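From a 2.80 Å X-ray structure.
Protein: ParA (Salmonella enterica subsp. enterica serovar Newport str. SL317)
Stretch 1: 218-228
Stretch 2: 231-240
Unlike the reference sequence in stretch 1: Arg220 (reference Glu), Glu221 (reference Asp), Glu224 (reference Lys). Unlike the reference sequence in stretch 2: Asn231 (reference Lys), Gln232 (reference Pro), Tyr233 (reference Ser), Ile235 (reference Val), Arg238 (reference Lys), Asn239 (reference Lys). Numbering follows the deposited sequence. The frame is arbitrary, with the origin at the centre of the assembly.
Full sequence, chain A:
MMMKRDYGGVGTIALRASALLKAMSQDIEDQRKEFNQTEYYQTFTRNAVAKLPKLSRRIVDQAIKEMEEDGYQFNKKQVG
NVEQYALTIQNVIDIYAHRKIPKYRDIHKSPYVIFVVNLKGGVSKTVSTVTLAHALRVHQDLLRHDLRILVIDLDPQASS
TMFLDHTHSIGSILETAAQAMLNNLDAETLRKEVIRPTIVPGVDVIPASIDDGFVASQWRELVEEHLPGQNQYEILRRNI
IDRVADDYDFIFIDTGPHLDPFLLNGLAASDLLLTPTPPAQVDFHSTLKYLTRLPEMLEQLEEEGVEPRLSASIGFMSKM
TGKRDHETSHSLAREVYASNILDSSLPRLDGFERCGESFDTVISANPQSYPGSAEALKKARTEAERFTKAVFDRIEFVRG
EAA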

# COMPACT_ATOMS: atom_id res chain seq x y z
N GLN A 218 -12.61 -8.18 12.75
CA GLN A 218 -13.66 -8.76 13.56
C GLN A 218 -14.24 -9.98 12.86
O GLN A 218 -15.33 -10.45 13.19
CB GLN A 218 -14.72 -7.70 13.78
CG GLN A 218 -15.87 -8.08 14.66
CD GLN A 218 -16.77 -6.88 14.94
OE1 GLN A 218 -17.06 -6.08 14.03
NE2 GLN A 218 -17.21 -6.74 16.19
N TRP A 219 -13.47 -10.52 11.92
CA TRP A 219 -13.89 -11.68 11.14
C TRP A 219 -14.48 -12.85 11.91
O TRP A 219 -15.66 -13.18 11.71
CB TRP A 219 -12.73 -12.17 10.25
CG TRP A 219 -13.17 -13.22 9.25
CD1 TRP A 219 -12.92 -14.56 9.30
CD2 TRP A 219 -13.99 -13.02 8.08
NE1 TRP A 219 -13.53 -15.20 8.25
CE2 TRP A 219 -14.19 -14.28 7.49
CE3 TRP A 219 -14.58 -11.89 7.49
CZ2 TRP A 219 -14.96 -14.45 6.33
CZ3 TRP A 219 -15.34 -12.06 6.34
CH2 TRP A 219 -15.51 -13.33 5.76
N ARG A 220 -13.71 -13.49 12.79
CA ARG A 220 -14.23 -14.65 13.53
C ARG A 220 -15.56 -14.40 14.18
O ARG A 220 -16.52 -15.14 14.04
CB ARG A 220 -13.25 -15.15 14.60
CG ARG A 220 -13.78 -16.38 15.32
CD ARG A 220 -12.69 -17.22 15.97
NE ARG A 220 -12.37 -16.80 17.33
CZ ARG A 220 -13.20 -16.85 18.37
NH1 ARG A 220 -14.44 -17.31 18.21
NH2 ARG A 220 -12.80 -16.44 19.57
N GLU A 221 -15.58 -13.33 14.94
CA GLU A 221 -16.74 -12.85 15.65
C GLU A 221 -18.01 -12.86 14.71
O GLU A 221 -19.09 -13.40 15.04
CB GLU A 221 -16.35 -11.41 16.10
CG GLU A 221 -15.56 -11.21 17.53
CD GLU A 221 -13.92 -11.36 17.48
OE1 GLU A 221 -13.12 -12.05 16.70
OE2 GLU A 221 -13.41 -10.71 18.39
N LEU A 222 -17.88 -12.18 13.56
CA LEU A 222 -18.95 -12.07 12.55
C LEU A 222 -19.33 -13.41 11.94
O LEU A 222 -20.50 -13.64 11.63
CB LEU A 222 -18.54 -11.14 11.41
CG LEU A 222 -18.52 -9.65 11.72
CD1 LEU A 222 -17.86 -8.88 10.60
CD2 LEU A 222 -19.94 -9.18 11.94
N VAL A 223 -18.35 -14.28 11.73
CA VAL A 223 -18.63 -15.58 11.14
C VAL A 223 -19.50 -16.35 12.11
O VAL A 223 -20.40 -17.07 11.70
CB VAL A 223 -17.34 -16.37 10.86
CG1 VAL A 223 -17.67 -17.76 10.29
CG2 VAL A 223 -16.46 -15.61 9.87
N GLU A 224 -19.25 -16.17 13.41
CA GLU A 224 -20.01 -16.86 14.45
C GLU A 224 -21.45 -16.38 14.50
O GLU A 224 -22.34 -17.11 14.93
CB GLU A 224 -19.37 -16.63 15.82
CG GLU A 224 -17.89 -16.94 15.88
CD GLU A 224 -17.45 -17.43 17.25
OE1 GLU A 224 -17.79 -18.59 17.60
OE2 GLU A 224 -16.78 -16.66 17.98
N GLU A 225 -21.67 -15.15 14.06
CA GLU A 225 -23.00 -14.53 14.05
C GLU A 225 -23.76 -14.89 12.78
O GLU A 225 -24.79 -15.56 12.83
CB GLU A 225 -22.83 -13.01 14.18
CG GLU A 225 -24.07 -12.18 14.01
CD GLU A 225 -23.81 -10.70 14.29
OE1 GLU A 225 -24.70 -9.86 14.00
OE2 GLU A 225 -22.72 -10.38 14.82
N HIS A 226 -23.23 -14.46 11.64
CA HIS A 226 -23.82 -14.68 10.33
C HIS A 226 -23.67 -16.05 9.71
O HIS A 226 -24.49 -16.44 8.88
CB HIS A 226 -23.25 -13.65 9.36
CG HIS A 226 -23.62 -12.25 9.70
ND1 HIS A 226 -24.82 -11.69 9.33
CD2 HIS A 226 -22.98 -11.31 10.43
CE1 HIS A 226 -24.90 -10.46 9.81
NE2 HIS A 226 -23.79 -10.21 10.48
N LEU A 227 -22.64 -16.79 10.09
CA LEU A 227 -22.42 -18.12 9.54
C LEU A 227 -22.19 -19.11 10.65
O LEU A 227 -21.08 -19.60 10.84
CB LEU A 227 -21.22 -18.10 8.59
CG LEU A 227 -21.41 -17.25 7.34
CD1 LEU A 227 -20.07 -17.00 6.67
CD2 LEU A 227 -22.36 -17.95 6.40
N PRO A 228 -23.26 -19.41 11.41
CA PRO A 228 -23.19 -20.36 12.54
C PRO A 228 -22.54 -21.68 12.14
O PRO A 228 -22.76 -22.18 11.04
CB PRO A 228 -24.66 -20.54 12.91
CG PRO A 228 -25.35 -20.39 11.57
CD PRO A 228 -24.66 -19.16 11.04
N ASN A 231 -16.80 -22.66 9.17
CA ASN A 231 -15.35 -22.58 9.36
C ASN A 231 -14.86 -21.26 8.77
O ASN A 231 -14.94 -21.06 7.56
CB ASN A 231 -14.67 -23.74 8.66
CG ASN A 231 -13.17 -23.73 8.84
OD1 ASN A 231 -12.57 -24.73 9.24
ND2 ASN A 231 -12.54 -22.59 8.56
N GLN A 232 -14.34 -20.39 9.61
CA GLN A 232 -13.89 -19.08 9.14
C GLN A 232 -12.92 -19.05 7.99
O GLN A 232 -12.77 -18.03 7.35
CB GLN A 232 -13.28 -18.29 10.30
CG GLN A 232 -12.02 -18.90 10.84
CD GLN A 232 -11.44 -18.10 11.96
OE1 GLN A 232 -10.76 -18.65 12.82
NE2 GLN A 232 -11.69 -16.78 11.96
N TYR A 233 -12.24 -20.17 7.73
CA TYR A 233 -11.25 -20.18 6.65
C TYR A 233 -11.67 -20.95 5.40
O TYR A 233 -10.86 -21.21 4.53
CB TYR A 233 -9.91 -20.71 7.19
CG TYR A 233 -9.33 -19.87 8.31
CD1 TYR A 233 -8.79 -20.46 9.46
CD2 TYR A 233 -9.34 -18.47 8.24
CE1 TYR A 233 -8.28 -19.69 10.50
CE2 TYR A 233 -8.83 -17.68 9.28
CZ TYR A 233 -8.31 -18.30 10.40
OH TYR A 233 -7.81 -17.52 11.43
N GLU A 234 -12.95 -21.31 5.32
CA GLU A 234 -13.45 -22.04 4.16
C GLU A 234 -14.60 -21.28 3.53
O GLU A 234 -15.21 -21.77 2.57
CB GLU A 234 -13.93 -23.43 4.55
CG GLU A 234 -12.89 -24.31 5.21
CD GLU A 234 -13.39 -25.74 5.48
OE1 GLU A 234 -14.62 -25.97 5.44
OE2 GLU A 234 -12.56 -26.64 5.73
N ILE A 235 -14.91 -20.10 4.06
CA ILE A 235 -16.02 -19.30 3.52
C ILE A 235 -15.82 -18.93 2.06
O ILE A 235 -16.72 -19.09 1.25
CB ILE A 235 -16.24 -18.00 4.31
CG1 ILE A 235 -16.20 -18.25 5.82
CG2 ILE A 235 -17.58 -17.41 3.92
CD1 ILE A 235 -17.17 -19.31 6.29
N LEU A 236 -14.63 -18.42 1.72
CA LEU A 236 -14.33 -18.02 0.34
C LEU A 236 -14.64 -19.12 -0.68
O LEU A 236 -15.21 -18.85 -1.72
CB LEU A 236 -12.85 -17.60 0.20
CG LEU A 236 -12.41 -16.63 -0.92
CD1 LEU A 236 -10.94 -16.82 -1.18
CD2 LEU A 236 -13.17 -16.86 -2.19
N ARG A 237 -14.26 -20.36 -0.39
CA ARG A 237 -14.50 -21.46 -1.32
C ARG A 237 -15.96 -21.85 -1.36
O ARG A 237 -16.48 -22.23 -2.40
CB ARG A 237 -13.68 -22.70 -0.93
CG ARG A 237 -12.75 -23.28 -2.02
CD ARG A 237 -13.42 -23.92 -3.25
NE ARG A 237 -12.44 -24.01 -4.35
CZ ARG A 237 -12.60 -24.67 -5.50
NH1 ARG A 237 -13.72 -25.35 -5.76
NH2 ARG A 237 -11.63 -24.65 -6.40
N ARG A 238 -16.65 -21.74 -0.23
CA ARG A 238 -18.04 -22.14 -0.17
C ARG A 238 -19.08 -21.10 -0.55
O ARG A 238 -20.07 -21.44 -1.19
CB ARG A 238 -18.36 -22.67 1.22
CG ARG A 238 -19.42 -23.75 1.22
CD ARG A 238 -20.23 -23.76 2.50
NE ARG A 238 -21.12 -22.60 2.59
CZ ARG A 238 -22.36 -22.66 3.07
NH1 ARG A 238 -22.86 -23.82 3.50
NH2 ARG A 238 -23.12 -21.56 3.12
N ASN A 239 -18.89 -19.85 -0.17
CA ASN A 239 -19.89 -18.83 -0.43
C ASN A 239 -19.74 -17.99 -1.69
O ASN A 239 -20.65 -17.24 -2.05
CB ASN A 239 -20.03 -17.92 0.81
CG ASN A 239 -20.56 -18.67 2.02
OD1 ASN A 239 -20.60 -18.13 3.12
ND2 ASN A 239 -20.97 -19.92 1.82
N ILE A 240 -18.61 -18.10 -2.37
CA ILE A 240 -18.42 -17.35 -3.60
C ILE A 240 -17.90 -18.24 -4.72
O ILE A 240 -18.60 -18.46 -5.71
CB ILE A 240 -17.45 -16.14 -3.43
CG1 ILE A 240 -18.09 -15.07 -2.53
CG2 ILE A 240 -17.10 -15.55 -4.82
CD1 ILE A 240 -17.25 -13.84 -2.28

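How does the chain lead into the contact? Stretch 1 is mostly a helix, 219-226, and stretch 2 starts as a loop that turns into a second helix at Ile235. Asn231 points away from the first helix, but its carbonyl helps shape the loop: Glu234 N donates to Asn231 O at 3.0 Å, a tight turn; Glu234 is at the N-cap position, right before the second helix. The backbones come nearest at Val223 and Gln232, whose CA atoms lie 6.2 Å apart.

What holds Gln232 against the helix? Its backbone carbonyl accepts the one hydrogen bond between the stretches, from Trp219 NE1 to Gln232 O, 3.1 Å long and fairly straight at 159°. The oxygen sits at the ring edge, near the ring plane, where the indole N-H points. A buried indole thus satisfies its polar group with a loop carbonyl. Gln232 also packs on Val223, with Val223 CG1 4.2 Å from Gln232 CA, and its side chain reaches along the helix to Trp219 and Arg220.

Why does Ile235 matter at the start of the second helix? Its CA-to-CB bond points toward stretch 1, and its side chain meets three apolar residues there. Ile235 CG1 lies 4.0 Å from Trp219 CZ2 at the indole edge, Ile235 CD1 is 4.3 Å from Val223 CG1, and Ile235 CG2 is 3.7 Å from Leu227 CD1. Trp219, Val223 and Leu227 recur every four residues, so they line one side of stretch 1; all four side chains are buried, keeping hydrocarbon away from water.

What does the next helical turn add? Asn239 N bonds to Ile235 O at 2.7 Å, placing Asn239 one turn beyond Ile235 and also directed toward stretch 1. Its side chain comes close to Leu227, just past the end of the first helix, extending the contact by van der Waals packing.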